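MmcR (Streptomyces lavendulae, PDB 3GWZ) methylates the quinone hydroxyl of 6-demethylmitomycins A and B, using S-adenosyl-L-methionine as methyl donor, in the biosynthesis of the mitomycin antibiotics. Local coordinates at residues L244-R248 with G249-R253. Residues are numbered along the deposited sequence; the frame is centred on the assembly and turned at random.
Sequences LLTGR and GLADR. With CA (calcium ion), chain E.
A Schellman motif ends helix 235-247 where Leu-245 and Thr-246 offer their carbonyls to the chain turning back over them. The amide of Leu-250 reaches back five residues to Leu-245 O (N to O 2.9 Å), somewhat tilted from the carbonyl plane. Gly-249 N binds Thr-246 O at 2.9 Å but approaches from above the carbonyl plane. Water 1 donates to the same Thr-246 O at 2.7 Å and accepts from Ala-251 N, carrying the capping one residue further along the loop. Gly-249 makes the turn with a positive phi of 74°, a left-handed backbone conformation that glycine, lacking a side chain, adopts easily.

An apolar contact accompanies the polar one. Leu-245 CD2 meets Leu-250 CD1 at 4.2 Å, the two side chains crossing at a slant; both also rest on Ala-218 of helix 215-223, so the buried side of the turn is packed against a neighbouring helix. On the exposed side, Ala-251 CB lies 3.6 Å from Thr-246 OG1. That hydroxyl, anti to its own carbonyl carbon (chi1 -60°), is turned back along the helix to bond Arg-242 O. Arg-248 bends at chi3 and sends its guanidinium away from the turn to a salt bridge with Asp-222.

Beyond the cap, Asp-252 OD2 lies 2.9 Å from a calcium ion that Asp-107 of the second subunit also binds. Water 2, a calcium ligand, donates to Gly-249 O and Asp-252 OD1, coupling the turn to the metal at this subunit boundary. The whole is a glycine-terminated helix C-cap with its hydrophobic contact, here leading from helix 235-247 into strand 254-258, the outermost of the sheet within this chain, in the Rossmann-like methyltransferase fold.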
loop_
_atom_site.group_PDB
_atom_site.type_symbol
_atom_site.label_atom_id
_atom_site.label_comp_id
_atom_site.label_asym_id
_atom_site.label_seq_id
_atom_site.Cartn_x
_atom_site.Cartn_y
_atom_site.Cartn_z
ATOM N N LEU A 244 -1.895 9.287 18.085
ATOM C CA LEU A 244 -2.951 9.611 17.118
ATOM C C LEU A 244 -3.388 11.068 17.235
ATOM O O LEU A 244 -3.450 11.799 16.232
ATOM C CB LEU A 244 -4.151 8.666 17.278
ATOM C CG LEU A 244 -5.393 8.881 16.398
ATOM C CD1 LEU A 244 -6.200 7.588 16.231
ATOM C CD2 LEU A 244 -6.290 9.999 16.934
ATOM N N LEU A 245 -3.661 11.500 18.463
ATOM C CA LEU A 245 -4.125 12.861 18.694
ATOM C C LEU A 245 -3.048 13.901 18.377
ATOM O O LEU A 245 -3.344 14.957 17.828
ATOM C CB LEU A 245 -4.626 13.016 20.135
ATOM C CG LEU A 245 -5.964 12.316 20.421
ATOM C CD1 LEU A 245 -6.175 12.075 21.922
ATOM C CD2 LEU A 245 -7.138 13.105 19.836
ATOM N N THR A 246 -1.801 13.606 18.720
ATOM C CA THR A 246 -0.721 14.554 18.468
ATOM C C THR A 246 -0.478 14.740 16.968
ATOM O O THR A 246 -0.351 15.870 16.486
ATOM C CB THR A 246 0.567 14.109 19.160
ATOM O OG1 THR A 246 0.333 14.040 20.573
ATOM C CG2 THR A 246 1.701 15.090 18.872
ATOM N N GLY A 247 -0.425 13.629 16.235
ATOM C CA GLY A 247 -0.182 13.671 14.800
ATOM C C GLY A 247 -1.327 14.272 14.009
ATOM O O GLY A 247 -1.167 14.631 12.836
ATOM N N ARG A 248 -2.495 14.373 14.640
ATOM C CA ARG A 248 -3.623 15.054 14.017
ATOM C C ARG A 248 -3.732 16.511 14.493
ATOM O O ARG A 248 -4.720 17.190 14.231
ATOM C CB ARG A 248 -4.925 14.270 14.219
ATOM C CG ARG A 248 -5.064 13.116 13.205
ATOM C CD ARG A 248 -6.220 12.187 13.508
ATOM N NE ARG A 248 -7.518 12.853 13.390
ATOM C CZ ARG A 248 -8.684 12.230 13.519
ATOM N NH1 ARG A 248 -8.704 10.925 13.757
ATOM N NH2 ARG A 248 -9.827 12.904 13.405
ATOM N N GLY A 249 -2.699 16.984 15.177
ATOM C CA GLY A 249 -2.625 18.381 15.583
ATOM C C GLY A 249 -3.547 18.744 16.733
ATOM O O GLY A 249 -3.999 19.888 16.842
ATOM N N LEU A 250 -3.832 17.778 17.601
ATOM C CA LEU A 250 -4.814 18.013 18.659
ATOM C C LEU A 250 -4.243 17.905 20.077
ATOM O O LEU A 250 -4.993 17.962 21.054
ATOM C CB LEU A 250 -6.007 17.068 18.497
ATOM C CG LEU A 250 -6.957 17.370 17.335
ATOM C CD1 LEU A 250 -7.879 16.181 17.085
ATOM C CD2 LEU A 250 -7.766 18.626 17.630
ATOM N N ALA A 251 -2.923 17.774 20.184
ATOM C CA ALA A 251 -2.274 17.613 21.485
ATOM C C ALA A 251 -2.512 18.788 22.430
ATOM O O ALA A 251 -2.560 18.605 23.643
ATOM C CB ALA A 251 -0.780 17.361 21.321
ATOM N N ASP A 252 -2.649 19.996 21.898
ATOM C CA ASP A 252 -2.899 21.136 22.783
ATOM C C ASP A 252 -4.379 21.288 23.154
ATOM O O ASP A 252 -4.748 22.201 23.892
ATOM C CB ASP A 252 -2.338 22.441 22.198
ATOM C CG ASP A 252 -2.996 22.830 20.890
ATOM O OD1 ASP A 252 -3.829 22.049 20.376
ATOM O OD2 ASP A 252 -2.667 23.918 20.367
ATOM N N ARG A 253 -5.227 20.393 22.650
ATOM C CA ARG A 253 -6.655 20.461 22.966
ATOM C C ARG A 253 -7.154 19.225 23.712
ATOM O O ARG A 253 -8.305 19.172 24.140
ATOM C CB ARG A 253 -7.490 20.672 21.702
ATOM C CG ARG A 253 -7.376 22.072 21.106
ATOM C CD ARG A 253 -8.235 22.205 19.862
ATOM N NE ARG A 253 -9.655 22.057 20.166
ATOM C CZ ARG A 253 -10.565 21.696 19.272
ATOM N NH1 ARG A 253 -10.194 21.441 18.019
ATOM N NH2 ARG A 253 -11.840 21.582 19.630
HETATM CA CA CA E . -4.665 24.020 18.335
HETATM O O HOH W 1 -0.632 17.982 18.188
HETATM O O HOH W 2 -5.769 21.686 18.132
HETATM O O HOH W 3 -5.971 25.260 20.177
#